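Local coordinates for gamma-glutamyltranspeptidase (Streptomyces lincolnensis, PDB 6J3A), which probably transfers or cleaves gamma-glutamyl groups, as an LmbA-like gamma-glutamyltranspeptidase homologue of the N-terminal-nucleophile (Ntn) clan, at residues H142-N147 / E181-P186; W192-A197 / T218-E223; Y320-E325 / G476-T481; L370-E375 / G551-S556; F498-G503 / E586-A591. All coordinates share one frame; numbering follows the deposited sequence.

Contact 1: residues H142-N147 / E181-P186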
# COMPACT_ATOMS: atom_id res chain seq x y z
N HIS A 142 -12.50 9.10 12.16
CA HIS A 142 -11.75 8.04 11.50
C HIS A 142 -11.62 6.78 12.37
O HIS A 142 -11.64 6.86 13.59
CB HIS A 142 -10.36 8.55 11.13
CG HIS A 142 -9.36 8.43 12.24
ND1 HIS A 142 -9.27 9.36 13.25
CD2 HIS A 142 -8.44 7.47 12.51
CE1 HIS A 142 -8.32 8.99 14.09
NE2 HIS A 142 -7.80 7.84 13.67
N ALA A 143 -11.47 5.64 11.73
CA ALA A 143 -11.32 4.37 12.42
C ALA A 143 -9.89 4.23 12.92
O ALA A 143 -8.98 3.97 12.14
CB ALA A 143 -11.70 3.21 11.51
N PRO A 144 -9.67 4.39 14.23
CA PRO A 144 -8.30 4.50 14.71
C PRO A 144 -7.60 3.16 14.80
O PRO A 144 -8.24 2.12 14.87
CB PRO A 144 -8.47 5.07 16.11
CG PRO A 144 -9.75 4.46 16.57
CD PRO A 144 -10.63 4.39 15.35
N VAL A 145 -6.28 3.23 14.82
CA VAL A 145 -5.42 2.09 15.15
C VAL A 145 -5.59 1.76 16.64
O VAL A 145 -5.91 2.64 17.45
CB VAL A 145 -3.95 2.44 14.83
CG1 VAL A 145 -2.96 1.38 15.33
CG2 VAL A 145 -3.79 2.62 13.33
N GLU A 146 -5.37 0.49 16.99
CA GLU A 146 -5.57 0.02 18.38
C GLU A 146 -4.71 0.76 19.41
O GLU A 146 -5.16 0.99 20.53
CB GLU A 146 -5.47 -1.52 18.54
CG GLU A 146 -4.33 -2.27 17.87
CD GLU A 146 -4.62 -2.61 16.42
OE1 GLU A 146 -5.02 -3.75 16.11
OE2 GLU A 146 -4.48 -1.69 15.58
N ASN A 147 -3.50 1.16 19.02
CA ASN A 147 -2.64 1.96 19.89
C ASN A 147 -3.19 3.30 20.40
O ASN A 147 -2.72 3.79 21.42
CB ASN A 147 -1.28 2.20 19.22
CG ASN A 147 -0.38 0.98 19.28
OD1 ASN A 147 -0.59 0.05 20.07
ND2 ASN A 147 0.66 0.99 18.45
N GLU A 181 -14.63 1.98 15.05
CA GLU A 181 -15.63 3.02 15.32
C GLU A 181 -15.00 4.34 14.99
O GLU A 181 -13.78 4.49 15.13
CB GLU A 181 -16.02 3.07 16.81
CG GLU A 181 -16.26 1.72 17.48
CD GLU A 181 -17.71 1.46 17.82
OE1 GLU A 181 -17.97 0.92 18.92
OE2 GLU A 181 -18.59 1.79 16.99
N LEU A 182 -15.82 5.32 14.60
CA LEU A 182 -15.33 6.66 14.29
C LEU A 182 -14.89 7.42 15.55
O LEU A 182 -15.69 7.65 16.44
CB LEU A 182 -16.40 7.47 13.55
CG LEU A 182 -16.84 6.93 12.19
CD1 LEU A 182 -17.98 7.77 11.61
CD2 LEU A 182 -15.69 6.85 11.19
N LEU A 183 -13.61 7.78 15.59
CA LEU A 183 -13.04 8.61 16.65
C LEU A 183 -13.09 10.05 16.19
O LEU A 183 -12.63 10.35 15.09
CB LEU A 183 -11.58 8.22 16.92
CG LEU A 183 -10.72 9.20 17.73
CD1 LEU A 183 -11.31 9.45 19.12
CD2 LEU A 183 -9.31 8.65 17.84
N ARG A 184 -13.61 10.94 17.04
CA ARG A 184 -13.71 12.36 16.72
C ARG A 184 -12.99 13.26 17.70
O ARG A 184 -12.76 12.90 18.86
CB ARG A 184 -15.16 12.79 16.68
CG ARG A 184 -15.89 12.39 15.42
CD ARG A 184 -17.36 12.77 15.54
NE ARG A 184 -18.15 12.09 14.52
CZ ARG A 184 -18.64 10.85 14.62
NH1 ARG A 184 -18.44 10.12 15.73
NH2 ARG A 184 -19.33 10.34 13.61
N ASN A 185 -12.64 14.45 17.21
CA ASN A 185 -12.19 15.55 18.04
C ASN A 185 -12.85 16.82 17.49
O ASN A 185 -12.21 17.58 16.75
CB ASN A 185 -10.66 15.63 18.06
CG ASN A 185 -10.13 16.64 19.06
OD1 ASN A 185 -10.82 17.60 19.45
ND2 ASN A 185 -8.89 16.45 19.48
N PRO A 186 -14.13 17.06 17.84
CA PRO A 186 -14.84 18.25 17.31
C PRO A 186 -14.24 19.59 17.73
O PRO A 186 -14.39 20.57 17.00
CB PRO A 186 -16.27 18.10 17.86
CG PRO A 186 -16.19 17.08 18.95
CD PRO A 186 -14.98 16.23 18.71
O HOH W 1 -10.39 11.59 13.75

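Contact 2: residues W192-A197 / T218-E223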
# COMPACT_ATOMS: atom_id res chain seq x y z
N TRP A 192 -9.35 24.78 13.95
CA TRP A 192 -8.87 25.10 12.59
C TRP A 192 -9.92 25.90 11.81
O TRP A 192 -9.57 26.77 11.02
CB TRP A 192 -8.46 23.85 11.79
CG TRP A 192 -7.36 23.00 12.38
CD1 TRP A 192 -7.27 21.64 12.32
CD2 TRP A 192 -6.19 23.45 13.09
NE1 TRP A 192 -6.13 21.21 12.96
CE2 TRP A 192 -5.45 22.30 13.44
CE3 TRP A 192 -5.71 24.70 13.48
CZ2 TRP A 192 -4.26 22.36 14.15
CZ3 TRP A 192 -4.52 24.77 14.17
CH2 TRP A 192 -3.81 23.61 14.50
N LYS A 193 -11.19 25.60 12.02
CA LYS A 193 -12.25 26.34 11.35
C LYS A 193 -12.22 27.81 11.73
O LYS A 193 -12.30 28.68 10.87
CB LYS A 193 -13.62 25.74 11.66
CG LYS A 193 -13.94 24.50 10.86
CD LYS A 193 -15.42 24.21 10.97
CE LYS A 193 -15.80 22.85 10.43
NZ LYS A 193 -17.15 22.52 10.96
N ARG A 194 -12.10 28.07 13.03
CA ARG A 194 -12.02 29.44 13.51
C ARG A 194 -10.78 30.13 12.94
O ARG A 194 -10.86 31.23 12.38
CB ARG A 194 -12.00 29.49 15.04
CG ARG A 194 -12.12 30.91 15.56
CD ARG A 194 -12.12 30.99 17.08
NE ARG A 194 -11.86 32.36 17.54
CZ ARG A 194 -11.80 32.74 18.81
NH1 ARG A 194 -11.98 31.85 19.79
NH2 ARG A 194 -11.55 34.01 19.11
N LEU A 195 -9.63 29.46 13.07
CA LEU A 195 -8.37 29.90 12.49
C LEU A 195 -8.60 30.37 11.06
O LEU A 195 -8.31 31.52 10.72
CB LEU A 195 -7.34 28.77 12.51
CG LEU A 195 -5.87 29.12 12.27
CD1 LEU A 195 -4.98 27.96 12.69
CD2 LEU A 195 -5.58 29.44 10.82
N LEU A 196 -9.14 29.47 10.23
CA LEU A 196 -9.43 29.77 8.84
C LEU A 196 -10.40 30.92 8.65
O LEU A 196 -10.20 31.77 7.78
CB LEU A 196 -10.00 28.54 8.15
CG LEU A 196 -9.07 27.36 7.93
CD1 LEU A 196 -9.90 26.18 7.45
CD2 LEU A 196 -7.98 27.70 6.92
N ALA A 197 -11.47 30.95 9.44
CA ALA A 197 -12.47 32.01 9.34
C ALA A 197 -11.82 33.39 9.51
O ALA A 197 -12.00 34.28 8.66
CB ALA A 197 -13.58 31.82 10.37
N THR A 218 0.02 35.16 18.78
CA THR A 218 -0.54 36.21 19.63
C THR A 218 -2.06 36.14 19.82
O THR A 218 -2.59 36.85 20.67
CB THR A 218 -0.20 37.60 19.06
OG1 THR A 218 -0.77 37.74 17.75
CG2 THR A 218 1.31 37.81 18.99
N GLY A 219 -2.74 35.30 19.04
CA GLY A 219 -4.20 35.25 19.00
C GLY A 219 -4.82 34.27 19.99
O GLY A 219 -4.22 33.93 21.01
N PHE A 220 -6.03 33.82 19.67
CA PHE A 220 -6.81 32.99 20.59
C PHE A 220 -6.11 31.68 20.99
O PHE A 220 -6.30 31.19 22.11
CB PHE A 220 -8.22 32.74 20.02
CG PHE A 220 -8.31 31.60 19.03
CD1 PHE A 220 -8.08 31.82 17.67
CD2 PHE A 220 -8.68 30.32 19.45
CE1 PHE A 220 -8.17 30.77 16.76
CE2 PHE A 220 -8.78 29.27 18.54
CZ PHE A 220 -8.53 29.49 17.20
N ILE A 221 -5.29 31.15 20.09
CA ILE A 221 -4.56 29.91 20.36
C ILE A 221 -3.51 30.14 21.44
O ILE A 221 -3.48 29.43 22.43
CB ILE A 221 -3.90 29.35 19.07
CG1 ILE A 221 -4.98 28.85 18.12
CG2 ILE A 221 -2.93 28.21 19.39
CD1 ILE A 221 -4.46 28.44 16.76
N ALA A 222 -2.65 31.13 21.22
CA ALA A 222 -1.62 31.51 22.18
C ALA A 222 -2.19 31.77 23.58
O ALA A 222 -1.67 31.26 24.57
CB ALA A 222 -0.89 32.76 21.70
N GLU A 223 -3.24 32.58 23.64
CA GLU A 223 -3.93 32.87 24.89
C GLU A 223 -4.25 31.59 25.67
O GLU A 223 -3.92 31.48 26.85
CB GLU A 223 -5.21 33.67 24.62
CG GLU A 223 -4.93 35.14 24.33
CD GLU A 223 -6.11 35.89 23.72
OE1 GLU A 223 -7.22 35.32 23.57
OE2 GLU A 223 -5.90 37.07 23.37

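Contact 3: residues Y320-E325 / G476-T481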
# COMPACT_ATOMS: atom_id res chain seq x y z
N TYR A 320 26.50 17.22 21.86
CA TYR A 320 25.34 17.78 21.13
C TYR A 320 24.45 18.59 22.04
O TYR A 320 24.34 18.33 23.24
CB TYR A 320 24.50 16.72 20.43
CG TYR A 320 25.14 15.99 19.27
CD1 TYR A 320 26.53 15.79 19.18
CD2 TYR A 320 24.34 15.42 18.27
CE1 TYR A 320 27.09 15.08 18.13
CE2 TYR A 320 24.90 14.70 17.22
CZ TYR A 320 26.27 14.53 17.16
OH TYR A 320 26.84 13.83 16.12
N GLY A 321 23.77 19.54 21.42
CA GLY A 321 22.87 20.44 22.13
C GLY A 321 22.80 21.79 21.46
O GLY A 321 23.35 21.98 20.37
N ASP A 322 22.09 22.71 22.11
CA ASP A 322 21.97 24.09 21.62
C ASP A 322 22.37 25.15 22.66
O ASP A 322 22.19 26.34 22.40
CB ASP A 322 20.53 24.35 21.16
CG ASP A 322 20.41 25.54 20.22
OD1 ASP A 322 21.29 25.72 19.34
OD2 ASP A 322 19.41 26.28 20.35
N ALA A 323 22.95 24.73 23.79
CA ALA A 323 23.42 25.67 24.82
C ALA A 323 24.91 26.02 24.69
O ALA A 323 25.47 26.72 25.55
CB ALA A 323 23.14 25.12 26.22
N ALA A 324 25.54 25.56 23.61
CA ALA A 324 26.96 25.76 23.35
C ALA A 324 27.28 25.49 21.89
O ALA A 324 26.45 24.95 21.15
CB ALA A 324 27.79 24.84 24.24
N GLU A 325 28.49 25.86 21.48
CA GLU A 325 29.00 25.52 20.15
C GLU A 325 29.30 24.01 20.12
O GLU A 325 29.71 23.43 21.12
CB GLU A 325 30.24 26.35 19.82
N GLY A 476 15.61 30.24 25.71
CA GLY A 476 15.81 30.64 24.31
C GLY A 476 16.59 29.65 23.45
O GLY A 476 17.00 29.97 22.34
N ARG A 477 16.77 28.44 23.96
CA ARG A 477 17.54 27.39 23.31
C ARG A 477 16.72 26.12 23.11
O ARG A 477 15.89 25.79 23.95
CB ARG A 477 18.76 27.08 24.15
CG ARG A 477 20.02 27.79 23.69
CD ARG A 477 19.81 29.25 23.33
NE ARG A 477 21.06 29.97 23.45
CZ ARG A 477 21.76 30.53 22.45
NH1 ARG A 477 22.89 31.14 22.76
NH2 ARG A 477 21.36 30.49 21.17
N ARG A 478 16.97 25.43 22.01
CA ARG A 478 16.27 24.18 21.72
C ARG A 478 16.79 23.08 22.61
O ARG A 478 17.98 23.01 22.86
CB ARG A 478 16.46 23.69 20.29
CG ARG A 478 15.96 24.61 19.20
CD ARG A 478 17.12 25.41 18.66
NE ARG A 478 17.18 25.43 17.21
CZ ARG A 478 18.28 25.64 16.50
NH1 ARG A 478 18.21 25.64 15.18
NH2 ARG A 478 19.47 25.82 17.06
N PRO A 479 15.90 22.19 23.05
CA PRO A 479 16.43 20.98 23.64
C PRO A 479 17.07 20.11 22.55
O PRO A 479 16.78 20.27 21.35
CB PRO A 479 15.19 20.29 24.21
CG PRO A 479 14.08 20.75 23.34
CD PRO A 479 14.43 22.14 22.90
N ARG A 480 17.92 19.20 22.99
CA ARG A 480 18.55 18.27 22.09
C ARG A 480 17.52 17.23 21.66
O ARG A 480 17.20 16.30 22.40
CB ARG A 480 19.74 17.62 22.78
CG ARG A 480 20.72 16.98 21.84
CD ARG A 480 20.69 15.48 22.00
NE ARG A 480 21.37 15.06 23.22
CZ ARG A 480 21.05 14.00 23.96
NH1 ARG A 480 21.77 13.73 25.04
NH2 ARG A 480 20.00 13.22 23.65
N THR A 481 17.01 17.39 20.44
CA THR A 481 15.78 16.70 20.00
C THR A 481 16.10 15.41 19.22
O THR A 481 17.07 15.37 18.45
CB THR A 481 14.87 17.66 19.19
OG1 THR A 481 13.58 17.07 19.00
CG2 THR A 481 15.46 18.05 17.84
O HOH W 2 19.89 21.67 24.06

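Contact 4: residues L370-E375 / G551-S556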
# COMPACT_ATOMS: atom_id res chain seq x y z
N LEU A 370 23.90 6.53 35.01
CA LEU A 370 22.72 5.85 35.57
C LEU A 370 22.18 4.72 34.69
O LEU A 370 21.93 4.93 33.51
CB LEU A 370 21.59 6.86 35.82
CG LEU A 370 20.22 6.30 36.29
CD1 LEU A 370 20.15 6.21 37.82
CD2 LEU A 370 19.07 7.13 35.74
N VAL A 371 21.95 3.57 35.32
CA VAL A 371 21.46 2.35 34.66
C VAL A 371 19.92 2.16 34.76
O VAL A 371 19.39 1.92 35.85
CB VAL A 371 22.15 1.09 35.25
CG1 VAL A 371 21.65 -0.19 34.59
CG2 VAL A 371 23.66 1.20 35.08
N ALA A 372 19.24 2.24 33.61
CA ALA A 372 17.84 1.83 33.49
C ALA A 372 17.81 0.34 33.75
O ALA A 372 18.56 -0.41 33.12
CB ALA A 372 17.29 2.10 32.09
N THR A 373 16.96 -0.09 34.67
CA THR A 373 16.68 -1.51 34.82
C THR A 373 15.19 -1.70 35.06
O THR A 373 14.54 -0.87 35.71
CB THR A 373 17.57 -2.20 35.91
OG1 THR A 373 17.61 -3.62 35.68
CG2 THR A 373 17.09 -1.92 37.35
N GLY A 374 14.67 -2.79 34.51
CA GLY A 374 13.27 -3.18 34.64
C GLY A 374 12.77 -3.59 33.27
O GLY A 374 13.52 -4.16 32.47
N GLU A 375 11.49 -3.31 33.00
CA GLU A 375 10.94 -3.36 31.65
C GLU A 375 10.65 -1.91 31.22
O GLU A 375 10.34 -1.07 32.08
CB GLU A 375 9.67 -4.23 31.60
N GLY A 551 17.46 6.53 31.84
CA GLY A 551 18.44 5.48 32.09
C GLY A 551 19.27 5.08 30.86
O GLY A 551 19.03 5.54 29.74
N MET A 552 20.28 4.25 31.10
CA MET A 552 20.97 3.51 30.03
C MET A 552 21.05 2.02 30.36
O MET A 552 20.99 1.64 31.53
CB MET A 552 22.36 4.10 29.78
CG MET A 552 23.56 3.43 30.43
SD MET A 552 25.09 4.30 29.97
CE MET A 552 26.02 2.96 29.24
N ARG A 553 21.19 1.19 29.33
CA ARG A 553 21.29 -0.26 29.51
C ARG A 553 22.62 -0.73 28.92
O ARG A 553 22.72 -0.91 27.71
CB ARG A 553 20.11 -0.96 28.86
CG ARG A 553 18.76 -0.57 29.46
CD ARG A 553 17.60 -0.73 28.47
NE ARG A 553 16.90 -2.03 28.58
CZ ARG A 553 16.47 -2.79 27.55
NH1 ARG A 553 16.69 -2.45 26.28
NH2 ARG A 553 15.84 -3.94 27.80
N PRO A 554 23.65 -0.90 29.77
CA PRO A 554 24.99 -1.22 29.27
C PRO A 554 25.05 -2.51 28.46
O PRO A 554 24.50 -3.53 28.88
CB PRO A 554 25.82 -1.37 30.55
CG PRO A 554 25.12 -0.52 31.56
CD PRO A 554 23.67 -0.65 31.23
N GLY A 555 25.70 -2.43 27.30
CA GLY A 555 25.87 -3.56 26.39
C GLY A 555 24.62 -4.17 25.79
O GLY A 555 24.67 -5.28 25.25
N SER A 556 23.49 -3.45 25.84
CA SER A 556 22.19 -4.00 25.47
C SER A 556 21.86 -3.74 24.01
O SER A 556 21.83 -2.59 23.58
CB SER A 556 21.08 -3.41 26.33
OG SER A 556 19.85 -4.06 26.06

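Contact 5: residues F498-G503 / E586-A591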
# COMPACT_ATOMS: atom_id res chain seq x y z
N PHE A 498 13.78 10.29 3.37
CA PHE A 498 13.38 9.22 4.26
C PHE A 498 13.42 9.63 5.73
O PHE A 498 13.86 10.73 6.10
CB PHE A 498 14.23 7.96 3.98
CG PHE A 498 15.70 8.14 4.18
CD1 PHE A 498 16.47 8.88 3.28
CD2 PHE A 498 16.35 7.54 5.26
CE1 PHE A 498 17.84 9.02 3.47
CE2 PHE A 498 17.72 7.68 5.45
CZ PHE A 498 18.46 8.42 4.54
N GLY A 499 12.89 8.74 6.56
CA GLY A 499 12.89 8.92 8.00
C GLY A 499 12.09 7.86 8.72
O GLY A 499 11.60 6.91 8.11
N THR A 500 12.00 8.02 10.03
CA THR A 500 11.27 7.10 10.89
C THR A 500 11.10 7.72 12.26
O THR A 500 11.98 8.46 12.71
CB THR A 500 12.00 5.74 11.08
OG1 THR A 500 11.26 4.91 11.98
CG2 THR A 500 13.40 5.89 11.67
N PRO A 501 9.99 7.43 12.94
CA PRO A 501 9.95 7.69 14.35
C PRO A 501 10.71 6.62 15.12
O PRO A 501 11.17 5.62 14.54
CB PRO A 501 8.46 7.62 14.66
CG PRO A 501 7.96 6.58 13.73
CD PRO A 501 8.75 6.78 12.47
N GLY A 502 10.85 6.84 16.41
CA GLY A 502 11.45 5.87 17.32
C GLY A 502 12.49 6.39 18.30
O GLY A 502 13.35 5.62 18.72
N GLY A 503 12.40 7.66 18.67
CA GLY A 503 13.27 8.26 19.68
C GLY A 503 14.76 8.08 19.45
O GLY A 503 15.32 8.57 18.47
N GLU A 586 11.07 -3.67 14.76
CA GLU A 586 12.15 -2.68 14.70
C GLU A 586 12.02 -1.82 13.45
O GLU A 586 12.15 -2.32 12.34
CB GLU A 586 13.52 -3.37 14.67
CG GLU A 586 13.87 -4.15 15.93
CD GLU A 586 14.19 -3.26 17.10
OE1 GLU A 586 13.67 -3.54 18.21
OE2 GLU A 586 14.95 -2.28 16.90
N GLY A 587 11.73 -0.54 13.64
CA GLY A 587 11.72 0.46 12.57
C GLY A 587 10.33 0.78 12.08
O GLY A 587 9.53 -0.14 11.90
N ARG A 588 10.04 2.07 11.90
CA ARG A 588 8.83 2.49 11.19
C ARG A 588 9.24 3.36 10.01
O ARG A 588 8.77 4.48 9.84
CB ARG A 588 7.80 3.25 12.07
CG ARG A 588 7.71 2.95 13.55
CD ARG A 588 6.80 1.79 13.90
NE ARG A 588 7.63 0.64 14.19
CZ ARG A 588 7.38 -0.32 15.07
NH1 ARG A 588 8.26 -1.30 15.21
NH2 ARG A 588 6.27 -0.32 15.81
N LEU A 589 10.11 2.80 9.18
CA LEU A 589 10.71 3.54 8.07
C LEU A 589 9.71 4.04 7.02
O LEU A 589 8.67 3.42 6.79
CB LEU A 589 11.81 2.69 7.44
CG LEU A 589 13.03 2.68 8.37
CD1 LEU A 589 13.83 1.39 8.31
CD2 LEU A 589 13.92 3.88 8.09
N CYS A 590 10.05 5.18 6.44
CA CYS A 590 9.36 5.75 5.28
C CYS A 590 10.42 6.21 4.31
O CYS A 590 11.44 6.71 4.73
CB CYS A 590 8.52 6.94 5.68
SG CYS A 590 7.43 6.61 7.06
N ALA A 591 10.16 6.07 3.01
CA ALA A 591 11.10 6.52 1.99
C ALA A 591 10.38 6.86 0.69
O ALA A 591 9.43 6.19 0.30
CB ALA A 591 12.17 5.46 1.73

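Contact 1: residues H142-N147 / E181-P186
His142 and Leu183 form a single antiparallel bridge of the hydrogen-bonded kind, their CA atoms 5.3 Å apart, where the chain between helices 127-140 and 146-154 meets the loop ahead of helix 186-200. Leu183 N donates to His142 O at 3.0 Å in an almost straight bond (173°), and His142 N returns the bond to Leu183 O at 3.2 Å. Leu183 O is gripped a second time, since a water donates to it with 2.9 Å between the water O and Leu183 O. The same water meets His142 ND1 at the edge of the imidazole, in the ring plane, and probably helps to hold the ring's rotation. The His142 side chain sets out away from the loop, with CG between the backbone N and the carbonyl carbon (chi1 86°); the ring then runs beside Leu183, pointing the same way. Its CE1 reaches 3.9 Å from Leu183 CD2. That methyl also touches the proline ring, with Leu183 CD2 4.1 Å from Pro144 CB, while Leu182 CD2 comes back to 4.0 Å from His142 N. In the second subunit of the assembly, Gln9 packs on Ala143 and Ile600 on Leu182. The polar part of this join is two main-chain bonds plus a water shared by the His142 imidazole and Leu183 O, so it probably depends more on backbone path and shape than on charge.

Contact 2: residues W192-A197 / T218-E223
Arg194 puts its CG anti to the backbone N (chi1 -172°) and runs extended as far as NE, while Phe220 holds CG between its backbone N and carbonyl carbon (chi1 83°); these torsions bring the guanidinium end and the Phe220 phenyl ring together, and the two lie flat on each other. The result is a cation-pi stack between two helices of an all-helical stretch of the chain, 186-200 and 220-229, with helix 205-217 between them in sequence. The planes are 8° apart, and Arg194 CZ stands 4.1 Å from the centroid of the Phe220 ring. The two side chains run antiparallel alongside one another, and the aliphatic part is used as well: Arg194 CD sits over the middle of the ring, 3.9 Å from the Phe220 centroid, in a CH-pi contact. Ile221 CG1 covers the opposite face of the same ring, displaced toward its rim. An alanine at Phe220 would probably leave the Arg194 guanidinium without its flat partner, free to turn, and open a gap between Arg194 and Ile221. Glu198 makes a long, weak ion pair with Arg194 NE and also touches Phe220. Deeper in, Trp192 packs on helix 127-140 and on Trp216, beside the aliphatic part of the contact. There Ile221 CD1 lies 4.5 Å from Trp192 CZ3 and 4.1 Å from Leu195 CD1.

Contact 3: residues Y320-E325 / G476-T481
Asp322 OD1 takes a salt-bridging hydrogen bond from Arg478 NH2 at 2.9 Å, while the other oxygen of the same carboxylate is used by the backbone of the same arginine. NH2 comes from above the carboxylate plane, although OD1 lies close to the guanidinium plane, and the bond is bent (131°). Arg478 N donates to Asp322 OD2 at 3.1 Å; this bond is straighter (166°) and uses the anti lone pair. The arginine folds round its partner, bent at chi2 (98°), which brings CD beside Asp322 OD2. An asparagine in place of Asp322 would probably leave the Arg478 charge without its mate on this side, though Glu258 still pairs with NH1 and Trp276 makes a cation-pi contact. Asp322 O lies above one face of the Arg477 guanidinium, offset toward the rim. A water joins the main chains, accepting from Asp322 N and donating to Arg478 O. Farther along, Arg480 CG packs 4.0 Å from Tyr320 CB; its NH1 is held by Glu317, whereas its buried NE has no partner in the model. Two irregular segments running nearly antiparallel, pinned by one carboxylate that takes both a side-chain and a backbone N-H of a single arginine, thus tie the exit of helix 299-319 to the approach to strand 486-490.

Contact 4: residues L370-E375 / G551-S556
Val371 leans over the chain of Met552-Pro554, and its side chain can be followed outward atom by atom. CB is 3.9 Å from Met552 O. CG1, anti to the backbone N (chi1 180°), passes the same oxygen and meets the proline ring, 3.9 Å from Pro554 CD. CG2 comes up to Pro554 CG, at 4.2 Å, so both methyls touch the ring, which the valine crosses at about a right angle. Met552 O also receives a CA-H...O contact from Val371 CA and a weak hydrogen bond from Ala372 N. The sounder backbone link is Met552 N to Leu370 O, 3.0 Å long with an angle of 143° at the hydrogen. The proline belongs to a type II beta turn, Arg553 to Ser556, closed by Ser556 N on Arg553 O and leading straight into strand 556-560; residues 370-375 thus lie across the approach to that strand, on the protein surface. Gly551 allows a close approach to the turn's lead-in: Ala372 CB stands 3.6 Å from Gly551 CA, where a CB on the glycine would clash with the alanine methyl. Leu370 CD2 also reaches Gly551 CA, at 4.1 Å. Arg553 contributes its aliphatic part, with CG 4.0 Å from Ala372 CB. Its guanidinium goes on to a salt bridge from NH1 to Asp541, and Ser556 OG lies above one of its faces, offset toward the rim.

Contact 5: residues F498-G503 / E586-A591
Two adjacent antiparallel strands of the beta core of this Ntn-clan fold, 493-499 and 590-594, meet here at the end of one and the start of the other, and the loops beyond them stay in touch. Gly499 and Cys590 are a hydrogen-bonded pair, with Gly499 N to Cys590 O at 3.1 Å and Cys590 N to Gly499 O at 2.9 Å. Phe498 and Ala591 form the neighbouring non-hydrogen-bonded pair, and their CB atoms are 3.9 Å apart on the same face. Past the last strand pair, Thr500 takes over the bonding with its side chain. OG1 stands anti to the backbone N (chi1 178°), where it can accept a bond from Arg588 N at 3.1 Å. It donates its own hydrogen bond to Pro501 O, 2.7 Å from OG1 of Thr500, in the carbonyl plane and on a lone pair; the hydroxyl is used as both donor and acceptor, which probably fixes its rotation. The Pro501 ring crosses the Arg588 chain at about a right angle, with CG of Pro501 3.6 Å from CG of Arg588. Leu589 turns back so that its CD2 touches Thr500 CB at 4.0 Å. The Phe498 ring leads away to Phe513 and Phe514 of helix 506-519, which also covers Leu589 and Ala591. Strand 486-490 flanks Phe498, strand 601-605 pairs with the strand of Ala591, and Pro501 packs on Thr421, where the modelled chain resumes after the unmodelled residues 384-420.

In the fold
Contact 5 lies nearest the middle of the chain, its centre about 8 Å from the chain centre, among the core strands; the other four sit farther out. Contacts 1 and 2 come first in sequence and share helix 186-200, contact 1 at its start and contact 2 along it, with centres about 24 Å apart. Contact 1 also faces the second subunit. Contacts 3 and 4 are about 25 Å apart between centres, and their segments alternate along the chain, as do those of contacts 4 and 5. Residues 320-325 and 370-375 are thereby tied to parts beyond the unmodelled 384-420, near whose end the chain is probably cut, as in relatives that process themselves; such ties would probably hold the two portions together.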